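Local coordinates for cytochrome P450 (Bacillus megaterium, PDB 5L91), which binds heme b and probably acts as a monooxygenase, inserting an atom of molecular oxygen into organic substrates, at residues E193-F198 with F235-L240; D149-P154 with D211-V216; R96-K101 with K225-E230; P113-I118 with R359-I364. All coordinates share one frame; numbering follows the deposited sequence.

Contact 1: residues E193-F198 with F235-L240. With HEM (protoporphyrin IX containing Fe), chain C.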
# COMPACT_ATOMS: atom_id res chain seq x y z
N GLU A 193 -6.50 -5.17 -20.95
CA GLU A 193 -5.33 -5.91 -21.40
C GLU A 193 -4.74 -6.78 -20.30
O GLU A 193 -4.33 -7.93 -20.55
CB GLU A 193 -4.31 -4.92 -21.94
CG GLU A 193 -4.78 -4.32 -23.27
CD GLU A 193 -3.79 -3.37 -23.88
OE1 GLU A 193 -2.80 -3.05 -23.18
OE2 GLU A 193 -3.98 -2.94 -25.06
N LEU A 194 -4.70 -6.27 -19.05
CA LEU A 194 -4.21 -7.08 -17.95
C LEU A 194 -5.09 -8.29 -17.76
O LEU A 194 -4.60 -9.39 -17.51
CB LEU A 194 -4.17 -6.28 -16.64
CG LEU A 194 -2.87 -5.56 -16.33
CD1 LEU A 194 -3.10 -4.55 -15.22
CD2 LEU A 194 -1.85 -6.59 -15.91
N GLU A 195 -6.41 -8.09 -17.83
CA GLU A 195 -7.31 -9.22 -17.69
C GLU A 195 -7.02 -10.26 -18.76
O GLU A 195 -6.84 -11.44 -18.46
CB GLU A 195 -8.78 -8.76 -17.76
CG GLU A 195 -9.24 -7.88 -16.57
CD GLU A 195 -10.78 -7.83 -16.40
OE1 GLU A 195 -11.50 -8.66 -17.02
OE2 GLU A 195 -11.25 -6.96 -15.63
N THR A 196 -6.91 -9.81 -20.02
CA THR A 196 -6.63 -10.74 -21.10
C THR A 196 -5.32 -11.43 -20.84
O THR A 196 -5.20 -12.65 -21.00
CB THR A 196 -6.58 -10.04 -22.46
OG1 THR A 196 -7.85 -9.45 -22.76
CG2 THR A 196 -6.18 -11.06 -23.60
N TYR A 197 -4.32 -10.65 -20.42
CA TYR A 197 -3.04 -11.24 -20.08
C TYR A 197 -3.20 -12.34 -19.02
O TYR A 197 -2.70 -13.45 -19.19
CB TYR A 197 -2.07 -10.14 -19.62
CG TYR A 197 -0.71 -10.72 -19.36
CD1 TYR A 197 0.18 -10.94 -20.41
CD2 TYR A 197 -0.32 -11.07 -18.08
CE1 TYR A 197 1.40 -11.50 -20.18
CE2 TYR A 197 0.89 -11.63 -17.84
CZ TYR A 197 1.74 -11.85 -18.88
OH TYR A 197 2.95 -12.40 -18.61
N PHE A 198 -3.93 -12.06 -17.93
CA PHE A 198 -3.98 -13.06 -16.86
C PHE A 198 -4.84 -14.27 -17.20
O PHE A 198 -4.61 -15.36 -16.67
CB PHE A 198 -4.44 -12.43 -15.54
CG PHE A 198 -3.38 -11.69 -14.85
CD1 PHE A 198 -2.18 -12.32 -14.53
CD2 PHE A 198 -3.52 -10.36 -14.56
CE1 PHE A 198 -1.15 -11.65 -13.91
CE2 PHE A 198 -2.50 -9.68 -13.92
CZ PHE A 198 -1.29 -10.34 -13.61
N PHE A 235 -8.10 -10.84 -8.54
CA PHE A 235 -7.18 -10.82 -7.41
C PHE A 235 -5.78 -10.44 -7.84
O PHE A 235 -5.07 -9.72 -7.12
CB PHE A 235 -7.17 -12.17 -6.73
CG PHE A 235 -6.34 -12.21 -5.50
CD1 PHE A 235 -6.72 -11.51 -4.37
CD2 PHE A 235 -5.18 -12.96 -5.45
CE1 PHE A 235 -5.96 -11.58 -3.22
CE2 PHE A 235 -4.44 -13.02 -4.29
CZ PHE A 235 -4.84 -12.33 -3.18
N SER A 236 -5.36 -10.91 -9.02
CA SER A 236 -4.00 -10.62 -9.48
C SER A 236 -3.85 -9.14 -9.72
O SER A 236 -2.89 -8.52 -9.25
CB SER A 236 -3.70 -11.39 -10.78
OG SER A 236 -3.86 -12.78 -10.55
N ILE A 237 -4.84 -8.54 -10.37
CA ILE A 237 -4.81 -7.11 -10.60
C ILE A 237 -4.91 -6.35 -9.27
O ILE A 237 -4.24 -5.34 -9.05
CB ILE A 237 -5.95 -6.73 -11.55
CG1 ILE A 237 -5.76 -7.48 -12.88
CG2 ILE A 237 -5.95 -5.24 -11.73
CD1 ILE A 237 -6.85 -7.27 -13.91
N LEU A 238 -5.76 -6.82 -8.38
CA LEU A 238 -5.82 -6.20 -7.06
C LEU A 238 -4.45 -6.20 -6.39
O LEU A 238 -4.01 -5.16 -5.90
CB LEU A 238 -6.87 -6.89 -6.23
CG LEU A 238 -6.92 -6.46 -4.77
CD1 LEU A 238 -7.34 -5.01 -4.66
CD2 LEU A 238 -7.84 -7.36 -4.01
N LEU A 239 -3.70 -7.32 -6.46
CA LEU A 239 -2.38 -7.33 -5.83
C LEU A 239 -1.50 -6.23 -6.37
O LEU A 239 -0.71 -5.64 -5.63
CB LEU A 239 -1.69 -8.69 -5.97
CG LEU A 239 -2.32 -9.87 -5.28
CD1 LEU A 239 -1.50 -11.06 -5.64
CD2 LEU A 239 -2.37 -9.65 -3.75
N LEU A 240 -1.60 -5.94 -7.68
CA LEU A 240 -0.84 -4.84 -8.26
C LEU A 240 -1.23 -3.52 -7.65
O LEU A 240 -0.37 -2.68 -7.36
CB LEU A 240 -1.09 -4.75 -9.75
CG LEU A 240 -0.69 -5.95 -10.54
CD1 LEU A 240 -0.98 -5.62 -12.00
CD2 LEU A 240 0.77 -6.02 -10.32
CHA HEM C . -5.75 -4.68 2.29
CHB HEM C . -2.44 -1.32 3.28
CHC HEM C . 0.92 -3.68 0.76
CHD HEM C . -2.60 -6.59 -0.79
C1A HEM C . -5.12 -3.59 2.82
C2A HEM C . -5.71 -2.63 3.72
C3A HEM C . -4.79 -1.70 3.98
C4A HEM C . -3.60 -2.04 3.24
CMA HEM C . -4.92 -0.44 4.85
CAA HEM C . -7.16 -2.70 4.22
CBA HEM C . -8.07 -2.06 3.17
CGA HEM C . -9.51 -2.13 3.66
O1A HEM C . -9.77 -2.54 4.80
O2A HEM C . -10.45 -1.82 2.88
C1B HEM C . -1.26 -1.72 2.75
C2B HEM C . -0.01 -1.05 3.00
C3B HEM C . 0.91 -1.67 2.27
C4B HEM C . 0.28 -2.78 1.60
CMB HEM C . 0.14 0.20 3.89
CAB HEM C . 2.43 -1.39 2.16
CBB HEM C . 3.19 -1.04 3.18
C1C HEM C . 0.28 -4.72 0.13
C2C HEM C . 0.88 -5.76 -0.65
C3C HEM C . -0.11 -6.58 -1.05
C4C HEM C . -1.35 -6.05 -0.56
CMC HEM C . 2.40 -5.89 -0.86
CAC HEM C . -0.03 -7.84 -1.93
CBC HEM C . 0.95 -7.97 -2.82
C1D HEM C . -3.74 -6.31 -0.12
C2D HEM C . -4.99 -6.97 -0.32
C3D HEM C . -5.88 -6.45 0.53
C4D HEM C . -5.19 -5.44 1.29
CMD HEM C . -5.24 -8.10 -1.36
CAD HEM C . -7.39 -6.82 0.69
CBD HEM C . -7.65 -7.82 1.78
CGD HEM C . -9.12 -8.05 1.98
O1D HEM C . -9.40 -9.12 2.55
O2D HEM C . -9.98 -7.23 1.55
NA HEM C . -3.82 -3.19 2.56
NB HEM C . -1.07 -2.77 1.88
NC HEM C . -1.07 -4.93 0.16
ND HEM C . -3.87 -5.37 0.90
FE HEM C . -2.41 -4.15 1.47
O HOH W 1 -2.88 -2.84 -0.03
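Leu194 meets Leu240 tip to tip, its CD1 4.0 Å from Leu240 CD1. Nearer the backbone, Leu194 CB rests against Ile237 CD1. One residue on, Glu195 runs across the end of Ile237 at about a right angle, its CG 3.6 Å from Ile237 CD1. Only its aliphatic part is used here; the carboxylate OE2 is hydrogen-bonded to Ala79 N and Asn191 ND2. A helical turn after Leu194, Phe198 closes the contact. Chi1 of -79° sets its CG anti to the carbonyl carbon and carries the ring toward the other helix; chi2 of -56° lays one face over Ser236 CB. Ser236 CB sits 3.7 Å from the centroid of the Phe198 ring, 9° off the ring normal, a clear CH-pi contact. Ile237 CG1 approaches the same ring obliquely. Ser236 OG is hydrogen-bonded to Ile232 O, one turn back. Helix 177-207 corresponds to the G helix of the P450 fold, and helix 229-260 to the long helix beside the heme. There Leu239 CD2 lies 3.5 Å from HEM CAC, and Leu238 touches a bound corticosterone. No hydrogen bond joins the segments, so van der Waals packing and one CH-pi contact hold the G helix against the heme-lining helix.

Contact 2: residues D149-P154 with D211-V216; sequences DILGVP and DDIISV
Ile150 O and Leu151 O, at the end of one helix, meet the backbone N-H groups of Ile213 and Ile214, at the start of another. The bond from Ile213 N to Ile150 O is 2.9 Å long and nearly straight (167° at the hydrogen), and it lies in the carbonyl plane. The bond from Ile214 N to Leu151 O is weak at 3.3 Å.

Side chains close round this pair. Ile150 and Ile213 cross obliquely, with Ile150 CG1 3.7 Å from Ile213 CD1. With chi1 at 66°, Ile150 CG1 stands between the backbone N and the carbonyl carbon, and from there CG1 and CD1 both touch Ile213 CD1. Leu151 directs CD2 past Ile213 CB and toward Ile214 CG1.

The C-terminal end of helix 141-151, the E helix of the P450 fold, meets the N-terminal end of helix 213-219, the H helix. Gly152 ends the first in a Schellman motif, with positive phi (114°). Asp212 is the N-cap of the second. Asp212 OD1 accepts from Ser215 N at 2.8 Å and from Ser215 OG at 2.6 Å. The N lies nearly along the carboxylate C-O axis, and OG on the syn side but out of the plane. Two donors on one oxygen should fix the rotation of the carboxylate, and Lys205 forms a salt bridge with OD2. Asp212 CB packs 3.5 Å from Gly152 CA, where the glycine leaves room for it. Trp111 of helix 105-125 touches both Ile150 and Ile213, while Leu151 and Ile214 both reach Ser236 of helix 229-260.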
# COMPACT_ATOMS: atom_id res chain seq x y z
N ASP A 149 7.03 -11.43 -10.59
CA ASP A 149 7.75 -12.69 -10.42
C ASP A 149 6.92 -13.68 -9.60
O ASP A 149 6.68 -14.81 -10.04
CB ASP A 149 9.10 -12.38 -9.76
CG ASP A 149 10.02 -13.59 -9.63
OD1 ASP A 149 9.56 -14.71 -9.32
OD2 ASP A 149 11.23 -13.40 -9.77
N ILE A 150 6.48 -13.29 -8.41
CA ILE A 150 5.80 -14.28 -7.58
C ILE A 150 4.42 -14.63 -8.08
O ILE A 150 3.94 -15.74 -7.80
CB ILE A 150 5.74 -13.85 -6.10
CG1 ILE A 150 4.84 -12.62 -5.93
CG2 ILE A 150 7.13 -13.60 -5.59
CD1 ILE A 150 4.76 -12.16 -4.46
N LEU A 151 3.76 -13.74 -8.82
CA LEU A 151 2.50 -14.10 -9.45
C LEU A 151 2.66 -15.21 -10.50
O LEU A 151 1.72 -15.99 -10.71
CB LEU A 151 1.88 -12.90 -10.15
CG LEU A 151 0.98 -12.01 -9.34
CD1 LEU A 151 0.70 -10.81 -10.14
CD2 LEU A 151 -0.30 -12.76 -9.00
N GLY A 152 3.79 -15.25 -11.19
CA GLY A 152 4.01 -16.19 -12.29
C GLY A 152 4.17 -15.52 -13.66
O GLY A 152 4.19 -16.21 -14.68
N VAL A 153 4.31 -14.21 -13.69
CA VAL A 153 4.56 -13.48 -14.92
C VAL A 153 5.95 -13.88 -15.39
O VAL A 153 6.91 -13.68 -14.64
CB VAL A 153 4.46 -11.97 -14.71
CG1 VAL A 153 4.77 -11.25 -16.00
CG2 VAL A 153 3.08 -11.62 -14.18
N PRO A 154 6.13 -14.42 -16.60
CA PRO A 154 7.49 -14.78 -17.00
C PRO A 154 8.30 -13.54 -17.25
O PRO A 154 7.80 -12.49 -17.65
CB PRO A 154 7.30 -15.60 -18.27
CG PRO A 154 5.99 -15.13 -18.84
CD PRO A 154 5.14 -14.72 -17.64
N ASP A 211 5.63 -22.60 -9.54
CA ASP A 211 5.80 -22.20 -8.16
C ASP A 211 5.47 -20.72 -8.13
O ASP A 211 6.34 -19.85 -8.29
CB ASP A 211 7.23 -22.49 -7.73
CG ASP A 211 7.47 -22.23 -6.32
OD1 ASP A 211 6.51 -22.39 -5.53
OD2 ASP A 211 8.62 -21.84 -5.99
N ASP A 212 4.18 -20.43 -8.06
CA ASP A 212 3.72 -19.06 -8.23
C ASP A 212 2.29 -18.96 -7.73
O ASP A 212 1.58 -19.97 -7.60
CB ASP A 212 3.84 -18.57 -9.70
CG ASP A 212 3.23 -19.56 -10.72
OD1 ASP A 212 2.00 -19.74 -10.74
OD2 ASP A 212 3.99 -20.11 -11.52
N ILE A 213 1.89 -17.73 -7.41
CA ILE A 213 0.61 -17.47 -6.76
C ILE A 213 -0.54 -17.98 -7.61
O ILE A 213 -1.50 -18.57 -7.10
CB ILE A 213 0.47 -15.96 -6.48
CG1 ILE A 213 1.45 -15.53 -5.40
CG2 ILE A 213 -0.98 -15.62 -6.05
CD1 ILE A 213 1.51 -14.03 -5.16
N ILE A 214 -0.49 -17.74 -8.92
CA ILE A 214 -1.58 -18.17 -9.79
C ILE A 214 -1.71 -19.69 -9.76
O ILE A 214 -2.82 -20.23 -9.66
CB ILE A 214 -1.35 -17.60 -11.21
CG1 ILE A 214 -1.63 -16.11 -11.15
CG2 ILE A 214 -2.22 -18.25 -12.24
CD1 ILE A 214 -1.32 -15.37 -12.39
N SER A 215 -0.60 -20.40 -9.83
CA SER A 215 -0.68 -21.85 -9.76
C SER A 215 -1.28 -22.29 -8.42
O SER A 215 -2.25 -23.06 -8.37
CB SER A 215 0.71 -22.43 -9.96
OG SER A 215 1.14 -22.15 -11.28
N VAL A 216 -0.77 -21.74 -7.32
CA VAL A 216 -1.33 -22.07 -6.00
C VAL A 216 -2.84 -21.82 -5.96
O VAL A 216 -3.60 -22.64 -5.44
CB VAL A 216 -0.62 -21.28 -4.90
CG1 VAL A 216 -1.32 -21.44 -3.58
CG2 VAL A 216 0.80 -21.74 -4.79

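Contact 3: residues R96-K101 with K225-E230; sequences RALVNK and KQLTDE. With HEM (protoporphyrin IX containing Fe), chain C.
Leu98 packs on Leu227 near the C-terminal end of a short helix whose Arg96, two residues earlier, binds the heme while taking no part in the packing. Helix 91-99 corresponds to the C helix of the P450 fold, and Leu227 lies in the turn leading into the long helix 229-260. The two leucines slide past each other in opposite directions. Leu98 CB lies 3.9 Å from Leu227 CG, and Leu98 CD1 is 4.0 Å from Leu227 CD2. The other branch, Leu98 CD2, turns to the backbone and rests 3.8 Å from Lys225 O. Val99 comes in across Leu227 at about a right angle, its CG1 3.9 Å from Leu227 CD1. No hydrogen bond crosses between the segments. Leu217 of helix 213-219 touches both Val99 and Leu227, and Phe235 of helix 229-260 also touches Val99. Just after Leu227, Thr228 is the N-cap of helix 229-260, with OG1 hydrogen-bonded to Glu231 N.

The cofactor side belongs to Arg96. A bend at chi2 (89°) helps carry its guanidinium to the propionate, and three groups hold it there. NE is hydrogen-bonded to Asn100 OD1 within the same segment, NH2 to Phe351 O, and NH1 to a heme propionate. His92 of the same helix also binds the heme, together with Arg294 and His350. The positive charge of Arg96 probably offsets the negative charge of the propionate. Arg96 NH1 lies 2.6 Å from HEM O1D, which sits at the edge of the guanidinium, near its plane.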
# COMPACT_ATOMS: atom_id res chain seq x y z
N ARG A 96 -11.42 -14.97 1.00
CA ARG A 96 -10.22 -14.72 1.78
C ARG A 96 -9.54 -16.03 2.15
O ARG A 96 -8.32 -16.17 2.02
CB ARG A 96 -10.60 -13.93 3.03
CG ARG A 96 -9.44 -13.68 3.94
CD ARG A 96 -8.77 -12.42 3.56
NE ARG A 96 -7.50 -12.28 4.25
CZ ARG A 96 -6.98 -11.11 4.58
NH1 ARG A 96 -7.60 -9.98 4.29
NH2 ARG A 96 -5.81 -11.08 5.19
N ALA A 97 -10.33 -17.02 2.57
CA ALA A 97 -9.73 -18.29 2.96
C ALA A 97 -8.96 -18.91 1.81
O ALA A 97 -7.92 -19.55 2.01
CB ALA A 97 -10.81 -19.23 3.48
N LEU A 98 -9.46 -18.75 0.58
CA LEU A 98 -8.76 -19.32 -0.56
C LEU A 98 -7.49 -18.56 -0.88
O LEU A 98 -6.43 -19.17 -1.05
CB LEU A 98 -9.70 -19.33 -1.77
CG LEU A 98 -10.79 -20.37 -1.59
CD1 LEU A 98 -11.94 -20.09 -2.52
CD2 LEU A 98 -10.18 -21.73 -1.83
N VAL A 99 -7.57 -17.23 -1.00
CA VAL A 99 -6.36 -16.52 -1.41
C VAL A 99 -5.33 -16.54 -0.28
O VAL A 99 -4.14 -16.35 -0.54
CB VAL A 99 -6.65 -15.09 -1.90
CG1 VAL A 99 -7.55 -15.12 -3.09
CG2 VAL A 99 -7.27 -14.21 -0.78
N ASN A 100 -5.76 -16.73 0.96
CA ASN A 100 -4.80 -16.82 2.06
C ASN A 100 -3.81 -17.95 1.82
O ASN A 100 -2.69 -17.91 2.34
CB ASN A 100 -5.53 -17.06 3.37
CG ASN A 100 -6.00 -15.79 4.04
OD1 ASN A 100 -5.63 -14.67 3.67
ND2 ASN A 100 -6.82 -15.96 5.06
N LYS A 101 -4.21 -18.97 1.07
CA LYS A 101 -3.36 -20.15 0.91
C LYS A 101 -2.11 -19.83 0.10
O LYS A 101 -1.12 -20.57 0.17
CB LYS A 101 -4.17 -21.29 0.28
CG LYS A 101 -5.29 -21.79 1.21
CD LYS A 101 -6.27 -22.73 0.49
CE LYS A 101 -7.44 -23.19 1.39
NZ LYS A 101 -7.04 -24.08 2.52
N LYS A 225 -14.90 -25.73 -2.51
CA LYS A 225 -15.00 -24.54 -3.35
C LYS A 225 -13.64 -24.07 -3.84
O LYS A 225 -12.61 -24.25 -3.19
CB LYS A 225 -15.67 -23.42 -2.56
CG LYS A 225 -17.16 -23.64 -2.40
CD LYS A 225 -17.80 -22.58 -1.55
CE LYS A 225 -19.29 -22.80 -1.40
NZ LYS A 225 -19.92 -21.68 -0.64
N GLN A 226 -13.65 -23.45 -5.02
CA GLN A 226 -12.44 -23.00 -5.68
C GLN A 226 -12.66 -21.62 -6.25
O GLN A 226 -13.79 -21.22 -6.52
CB GLN A 226 -12.00 -23.93 -6.80
CG GLN A 226 -11.74 -25.32 -6.32
CD GLN A 226 -11.04 -26.17 -7.33
OE1 GLN A 226 -9.81 -26.30 -7.30
NE2 GLN A 226 -11.81 -26.73 -8.26
N LEU A 227 -11.57 -20.90 -6.47
CA LEU A 227 -11.67 -19.62 -7.13
C LEU A 227 -11.96 -19.86 -8.60
O LEU A 227 -11.41 -20.77 -9.21
CB LEU A 227 -10.37 -18.84 -7.00
CG LEU A 227 -9.99 -18.41 -5.59
CD1 LEU A 227 -8.55 -17.93 -5.58
CD2 LEU A 227 -10.96 -17.31 -5.17
N THR A 228 -12.82 -19.01 -9.15
CA THR A 228 -13.02 -18.97 -10.59
C THR A 228 -11.83 -18.31 -11.28
O THR A 228 -10.99 -17.66 -10.66
CB THR A 228 -14.29 -18.20 -10.95
OG1 THR A 228 -14.13 -16.82 -10.63
CG2 THR A 228 -15.48 -18.73 -10.22
N ASP A 229 -11.74 -18.53 -12.58
CA ASP A 229 -10.72 -17.83 -13.34
C ASP A 229 -10.87 -16.33 -13.16
O ASP A 229 -9.89 -15.62 -12.93
CB ASP A 229 -10.78 -18.21 -14.82
CG ASP A 229 -10.31 -19.64 -15.10
OD1 ASP A 229 -9.70 -20.26 -14.19
OD2 ASP A 229 -10.52 -20.13 -16.25
N GLU A 230 -12.10 -15.83 -13.27
CA GLU A 230 -12.30 -14.39 -13.15
C GLU A 230 -11.79 -13.88 -11.82
O GLU A 230 -11.13 -12.84 -11.74
CB GLU A 230 -13.77 -14.02 -13.31
CG GLU A 230 -14.00 -12.52 -13.23
CD GLU A 230 -15.44 -12.15 -13.09
OE1 GLU A 230 -16.12 -12.80 -12.27
OE2 GLU A 230 -15.89 -11.20 -13.78
CHA HEM C . -5.75 -4.68 2.29
CHB HEM C . -2.44 -1.32 3.28
CHC HEM C . 0.92 -3.68 0.76
CHD HEM C . -2.60 -6.59 -0.79
C1A HEM C . -5.12 -3.59 2.82
C2A HEM C . -5.71 -2.63 3.72
C3A HEM C . -4.79 -1.70 3.98
C4A HEM C . -3.60 -2.04 3.24
CMA HEM C . -4.92 -0.44 4.85
CAA HEM C . -7.16 -2.70 4.22
CBA HEM C . -8.07 -2.06 3.17
CGA HEM C . -9.51 -2.13 3.66
O1A HEM C . -9.77 -2.54 4.80
O2A HEM C . -10.45 -1.82 2.88
C1B HEM C . -1.26 -1.72 2.75
C2B HEM C . -0.01 -1.05 3.00
C3B HEM C . 0.91 -1.67 2.27
C4B HEM C . 0.28 -2.78 1.60
CMB HEM C . 0.14 0.20 3.89
CAB HEM C . 2.43 -1.39 2.16
CBB HEM C . 3.19 -1.04 3.18
C1C HEM C . 0.28 -4.72 0.13
C2C HEM C . 0.88 -5.76 -0.65
C3C HEM C . -0.11 -6.58 -1.05
C4C HEM C . -1.35 -6.05 -0.56
CMC HEM C . 2.40 -5.89 -0.86
CAC HEM C . -0.03 -7.84 -1.93
CBC HEM C . 0.95 -7.97 -2.82
C1D HEM C . -3.74 -6.31 -0.12
C2D HEM C . -4.99 -6.97 -0.32
C3D HEM C . -5.88 -6.45 0.53
C4D HEM C . -5.19 -5.44 1.29
CMD HEM C . -5.24 -8.10 -1.36
CAD HEM C . -7.39 -6.82 0.69
CBD HEM C . -7.65 -7.82 1.78
CGD HEM C . -9.12 -8.05 1.98
O1D HEM C . -9.40 -9.12 2.55
O2D HEM C . -9.98 -7.23 1.55
NA HEM C . -3.82 -3.19 2.56
NB HEM C . -1.07 -2.77 1.88
NC HEM C . -1.07 -4.93 0.16
ND HEM C . -3.87 -5.37 0.90
FE HEM C . -2.41 -4.15 1.47
O HOH W 1 -2.88 -2.84 -0.03

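Contact 4: residues P113-I118 with R359-I364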
# COMPACT_ATOMS: atom_id res chain seq x y z
N PRO A 113 14.57 -14.76 -1.31
CA PRO A 113 15.71 -14.68 -2.24
C PRO A 113 15.38 -13.93 -3.50
O PRO A 113 16.21 -13.16 -3.99
CB PRO A 113 16.04 -16.15 -2.55
CG PRO A 113 15.24 -16.98 -1.53
CD PRO A 113 14.10 -16.14 -1.08
N LYS A 114 14.17 -14.10 -4.02
CA LYS A 114 13.78 -13.33 -5.19
C LYS A 114 13.80 -11.84 -4.87
O LYS A 114 14.37 -11.05 -5.63
CB LYS A 114 12.39 -13.74 -5.66
CG LYS A 114 12.26 -15.16 -6.20
CD LYS A 114 10.76 -15.53 -6.28
CE LYS A 114 10.48 -16.94 -6.75
NZ LYS A 114 10.64 -17.16 -8.19
N ILE A 115 13.22 -11.45 -3.73
CA ILE A 115 13.19 -10.02 -3.38
C ILE A 115 14.60 -9.49 -3.23
O ILE A 115 14.95 -8.43 -3.78
CB ILE A 115 12.35 -9.82 -2.10
CG1 ILE A 115 10.90 -10.21 -2.36
CG2 ILE A 115 12.39 -8.42 -1.69
CD1 ILE A 115 10.19 -10.53 -1.10
N ALA A 116 15.45 -10.25 -2.53
CA ALA A 116 16.85 -9.85 -2.36
C ALA A 116 17.55 -9.70 -3.71
O ALA A 116 18.26 -8.71 -3.94
CB ALA A 116 17.56 -10.89 -1.47
N ARG A 117 17.36 -10.66 -4.61
CA ARG A 117 17.99 -10.58 -5.93
C ARG A 117 17.55 -9.33 -6.67
O ARG A 117 18.36 -8.60 -7.25
CB ARG A 117 17.66 -11.84 -6.74
CG ARG A 117 18.05 -11.77 -8.22
CD ARG A 117 17.38 -12.83 -9.04
NE ARG A 117 16.26 -12.22 -9.79
CZ ARG A 117 15.00 -12.63 -9.74
NH1 ARG A 117 14.67 -13.69 -9.01
NH2 ARG A 117 14.08 -11.99 -10.44
N ILE A 118 16.24 -9.08 -6.69
CA ILE A 118 15.75 -7.92 -7.41
C ILE A 118 16.31 -6.64 -6.81
O ILE A 118 16.66 -5.69 -7.54
CB ILE A 118 14.22 -7.93 -7.41
CG1 ILE A 118 13.75 -9.06 -8.31
CG2 ILE A 118 13.68 -6.60 -7.84
CD1 ILE A 118 12.30 -9.39 -8.15
N ARG A 359 6.33 -5.83 4.46
CA ARG A 359 7.32 -5.70 5.52
C ARG A 359 8.65 -6.28 5.08
O ARG A 359 9.70 -5.70 5.36
CB ARG A 359 6.82 -6.38 6.78
CG ARG A 359 5.82 -5.55 7.52
CD ARG A 359 5.11 -6.38 8.59
NE ARG A 359 4.42 -5.52 9.53
CZ ARG A 359 3.22 -5.78 10.05
NH1 ARG A 359 2.57 -6.89 9.75
NH2 ARG A 359 2.67 -4.93 10.91
N ILE A 360 8.64 -7.39 4.36
CA ILE A 360 9.92 -7.98 4.01
C ILE A 360 10.56 -7.25 2.83
O ILE A 360 11.78 -7.09 2.78
CB ILE A 360 9.79 -9.48 3.76
CG1 ILE A 360 11.15 -10.14 3.93
CG2 ILE A 360 9.33 -9.78 2.30
CD1 ILE A 360 11.07 -11.54 4.49
N GLU A 361 9.75 -6.77 1.86
CA GLU A 361 10.31 -5.95 0.79
C GLU A 361 10.97 -4.71 1.36
O GLU A 361 12.11 -4.36 1.01
CB GLU A 361 9.23 -5.55 -0.24
CG GLU A 361 8.63 -6.70 -1.04
CD GLU A 361 7.73 -6.25 -2.22
OE1 GLU A 361 8.02 -5.21 -2.83
OE2 GLU A 361 6.75 -6.94 -2.57
N ALA A 362 10.29 -4.03 2.28
CA ALA A 362 10.88 -2.87 2.91
C ALA A 362 12.12 -3.26 3.72
O ALA A 362 13.15 -2.59 3.66
CB ALA A 362 9.88 -2.19 3.83
N LYS A 363 12.06 -4.37 4.45
CA LYS A 363 13.23 -4.75 5.25
C LYS A 363 14.43 -5.05 4.36
O LYS A 363 15.55 -4.55 4.60
CB LYS A 363 12.91 -5.96 6.13
CG LYS A 363 14.09 -6.42 7.02
CD LYS A 363 13.76 -7.70 7.79
CE LYS A 363 13.89 -8.93 6.89
NZ LYS A 363 14.01 -10.24 7.62
N ILE A 364 14.22 -5.84 3.30
CA ILE A 364 15.33 -6.30 2.46
C ILE A 364 15.98 -5.14 1.74
O ILE A 364 17.20 -5.02 1.72
CB ILE A 364 14.84 -7.39 1.50
CG1 ILE A 364 14.62 -8.68 2.27
CG2 ILE A 364 15.84 -7.61 0.38
CD1 ILE A 364 13.86 -9.73 1.52
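Ile115 carries most of the apolar contacts, with a different branch for each partner. Its CD1 reaches Ile360 CG2 at 3.6 Å, and the two side chains pass obliquely. Its CG2 meets Ile364 CD1 at 3.8 Å, where the side chains cross at about a right angle. Ile115 CG1 lies anti to the carbonyl carbon (chi1 -65°), which leaves CG2 beside that carbon and lets the two branches spread over successive turns of the other helix. Ile364 uses two branches as well. Its CD1 takes Ile115, and its CG2 lies 3.7 Å from Ala116 CA; the small Ala116 side chain probably allows this close approach to its backbone.

Glu361 joins through its carbon chain. Glu361 CG is 4.1 Å from Ile115 CD1, and the two side chains cross at about a right angle.

No hydrogen bond or salt bridge links the segments. The charged side chains of segment 113-118, on helix 105-125, have other partners: Lys114 and Arg117 both form salt bridges with Asp149, and Arg117 also pairs with Glu121.

The short segments run at 41° to each other, with their axes 9.7 Å apart. Helices 105-125 and 355-372 correspond to the D and L helices of the P450 fold; the L helix follows the heme-binding Cys352. Helix 141-151 packs on both Ile115 and Glu361. Glu361 also touches Thr247 of helix 229-260, and Ala362 faces that helix and helix 275-285.

From the N terminus, helix 91-99 opens contact 3 and helix 105-125 opens contact 4. Contact 2 starts at the end of helix 141-151, and contact 1 on helix 177-207. Contact 2 closes first, at 211-216, then contact 3 at 225-230 and contact 1 at 235-240. Contact 4 closes last, after 240 intervening residues. Contact 2 therefore lies within the spans of contacts 3 and 4, and contact 1 within that of contact 4. Contact 1 crosses contacts 2 and 3, and contact 3 crosses contact 4. Contacts 1 and 3 share helix 229-260 and both touch the heme. Salt bridges from Asp149 connect contacts 2 and 4.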